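PDB 3HTU: vacuolar protein-sorting-associated protein 25 from Homo sapiens, which forms part of the ESCRT-II complex, which is required for multivesicular body formation and for sorting endosomal cargo into these bodies. Local coordinates for residues F28-L33 / T51-L56. Numbering follows the deposited sequence.
Sequences FTLYEL and TLLRAL
L30 reaches across to three leucines of helix 49-61, and each of its outer atoms has its own partner. CD1 meets the branch point of L53, with L53 CG at 3.7 Å from L30 CD1, the two side chains crossing at about a right angle. L30 CD2 lies 3.8 Å from L56 CD2, where the two side chains run past each other in opposite directions. Nearer the backbone, L52 packs against L30: L52 CD2 sits 3.9 Å from L30 CB and 3.6 Å from the carbonyl oxygen L30 O. L52 CG lies anti to its backbone N (chi1 174°). No hydrogen bond joins the two segments; the side chains meet by apolar contacts alone.

This is the C-terminal winged-helix domain of VPS25, and the contact sets the short helix 30-35 against the long helix 49-61 close to the domain centre. V76 of strand 75-78 touches L30, L33 and L56, while L52 also packs on I14 of helix 7-19, so helices and sheet share one hydrophobic core.

Away from L30 the fit slackens: L33 CD1 and L52 CD1 are 4.4 Å apart. L53 is partly exposed and also touches R74 and I67. At the N-terminal end of helix 30-35, T29 and E32 form a capping box: E32 N donates to T29 OG1 at 3.2 Å, and T29 N donates to E32 OE1 at 3.0 Å, the oxygen accepting with its anti lone pair. Outside the two segments, E32 OE1 also makes a salt bridge to a basic side chain of the partner protein's chain, and an acidic side chain of the same partner hydrogen-bonds with T29 OG1.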
loop_
_atom_site.group_PDB
_atom_site.type_symbol
_atom_site.label_atom_id
_atom_site.label_comp_id
_atom_site.label_asym_id
_atom_site.label_seq_id
_atom_site.Cartn_x
_atom_site.Cartn_y
_atom_site.Cartn_z
ATOM N N PHE A 28 -0.388 5.660 -1.377
ATOM C CA PHE A 28 0.326 4.381 -1.480
ATOM C C PHE A 28 -0.518 3.390 -2.282
ATOM O O PHE A 28 -1.724 3.361 -2.135
ATOM C CB PHE A 28 0.588 3.783 -0.084
ATOM C CG PHE A 28 1.477 4.607 0.793
ATOM C CD1 PHE A 28 0.941 5.578 1.652
ATOM C CD2 PHE A 28 2.850 4.411 0.793
ATOM C CE1 PHE A 28 1.748 6.325 2.463
ATOM C CE2 PHE A 28 3.666 5.163 1.608
ATOM C CZ PHE A 28 3.120 6.115 2.445
ATOM N N THR A 29 0.100 2.582 -3.143
ATOM C CA THR A 29 -0.600 1.419 -3.688
ATOM C C THR A 29 -0.747 0.400 -2.558
ATOM O O THR A 29 -0.001 0.429 -1.585
ATOM C CB THR A 29 0.102 0.807 -4.957
ATOM O OG1 THR A 29 1.389 0.280 -4.608
ATOM C CG2 THR A 29 0.285 1.875 -6.054
ATOM N N LEU A 30 -1.738 -0.477 -2.659
ATOM C CA LEU A 30 -1.857 -1.555 -1.697
ATOM C C LEU A 30 -0.621 -2.466 -1.768
ATOM O O LEU A 30 -0.072 -2.857 -0.736
ATOM C CB LEU A 30 -3.124 -2.375 -1.955
ATOM C CG LEU A 30 -4.501 -1.734 -1.793
ATOM C CD1 LEU A 30 -5.500 -2.807 -1.312
ATOM C CD2 LEU A 30 -4.483 -0.559 -0.847
ATOM N N TYR A 31 -0.163 -2.756 -2.984
ATOM C CA TYR A 31 1.022 -3.617 -3.164
ATOM C C TYR A 31 2.239 -3.101 -2.409
ATOM O O TYR A 31 2.878 -3.860 -1.691
ATOM C CB TYR A 31 1.362 -3.797 -4.639
ATOM C CG TYR A 31 2.573 -4.684 -4.908
ATOM C CD1 TYR A 31 2.464 -6.070 -4.908
ATOM C CD2 TYR A 31 3.816 -4.120 -5.179
ATOM C CE1 TYR A 31 3.582 -6.891 -5.175
ATOM C CE2 TYR A 31 4.941 -4.918 -5.428
ATOM C CZ TYR A 31 4.815 -6.301 -5.428
ATOM O OH TYR A 31 5.933 -7.074 -5.689
ATOM N N GLU A 32 2.569 -1.817 -2.566
ATOM C CA GLU A 32 3.813 -1.300 -1.984
ATOM C C GLU A 32 3.816 -1.263 -0.466
ATOM O O GLU A 32 4.887 -1.293 0.141
ATOM C CB GLU A 32 4.197 0.061 -2.561
ATOM C CG GLU A 32 3.465 1.247 -1.930
ATOM C CD GLU A 32 3.881 2.529 -2.567
ATOM O OE1 GLU A 32 3.024 3.202 -3.151
ATOM O OE2 GLU A 32 5.082 2.838 -2.533
ATOM N N LEU A 33 2.635 -1.211 0.148
ATOM C CA LEU A 33 2.538 -1.307 1.606
ATOM C C LEU A 33 2.985 -2.666 2.121
ATOM O O LEU A 33 3.553 -2.751 3.207
ATOM C CB LEU A 33 1.113 -1.019 2.117
ATOM C CG LEU A 33 0.708 0.461 2.240
ATOM C CD1 LEU A 33 -0.770 0.613 2.661
ATOM C CD2 LEU A 33 1.596 1.256 3.191
ATOM N N THR A 51 -6.568 -9.098 4.250
ATOM C CA THR A 51 -6.464 -8.624 5.620
ATOM C C THR A 51 -6.035 -7.150 5.644
ATOM O O THR A 51 -6.491 -6.393 6.491
ATOM C CB THR A 51 -5.477 -9.490 6.433
ATOM O OG1 THR A 51 -5.906 -10.866 6.414
ATOM C CG2 THR A 51 -5.403 -9.015 7.882
ATOM N N LEU A 52 -5.166 -6.768 4.706
ATOM C CA LEU A 52 -4.739 -5.390 4.520
ATOM C C LEU A 52 -5.925 -4.475 4.232
ATOM O O LEU A 52 -6.006 -3.384 4.781
ATOM C CB LEU A 52 -3.725 -5.298 3.371
ATOM C CG LEU A 52 -3.286 -3.902 2.942
ATOM C CD1 LEU A 52 -2.394 -3.293 4.014
ATOM C CD2 LEU A 52 -2.586 -3.928 1.570
ATOM N N LEU A 53 -6.824 -4.905 3.353
ATOM C CA LEU A 53 -8.034 -4.128 3.090
ATOM C C LEU A 53 -8.936 -3.939 4.310
ATOM O O LEU A 53 -9.501 -2.859 4.499
ATOM C CB LEU A 53 -8.825 -4.693 1.917
ATOM C CG LEU A 53 -8.424 -4.053 0.590
ATOM C CD1 LEU A 53 -8.966 -4.866 -0.555
ATOM C CD2 LEU A 53 -8.839 -2.562 0.497
ATOM N N ARG A 54 -9.080 -4.981 5.130
ATOM C CA ARG A 54 -9.853 -4.864 6.364
ATOM C C ARG A 54 -9.161 -3.941 7.394
ATOM O O ARG A 54 -9.831 -3.261 8.174
ATOM C CB ARG A 54 -10.162 -6.241 6.969
ATOM C CG ARG A 54 -10.816 -7.260 6.007
ATOM C CD ARG A 54 -12.349 -7.181 5.940
ATOM N NE ARG A 54 -12.901 -8.415 5.351
ATOM C CZ ARG A 54 -14.193 -8.671 5.145
ATOM N NH1 ARG A 54 -15.133 -7.785 5.474
ATOM N NH2 ARG A 54 -14.553 -9.833 4.605
ATOM N N ALA A 55 -7.827 -3.938 7.401
ATOM C CA ALA A 55 -7.059 -3.022 8.234
ATOM C C ALA A 55 -7.346 -1.587 7.784
ATOM O O ALA A 55 -7.606 -0.711 8.611
ATOM C CB ALA A 55 -5.572 -3.307 8.129
ATOM N N LEU A 56 -7.301 -1.381 6.473
ATOM C CA LEU A 56 -7.505 -0.071 5.867
ATOM C C LEU A 56 -8.938 0.433 6.025
ATOM O O LEU A 56 -9.162 1.640 6.145
ATOM C CB LEU A 56 -7.133 -0.129 4.388
ATOM C CG LEU A 56 -5.735 0.299 3.914
ATOM C CD1 LEU A 56 -4.688 0.418 4.997
ATOM C CD2 LEU A 56 -5.246 -0.563 2.828
#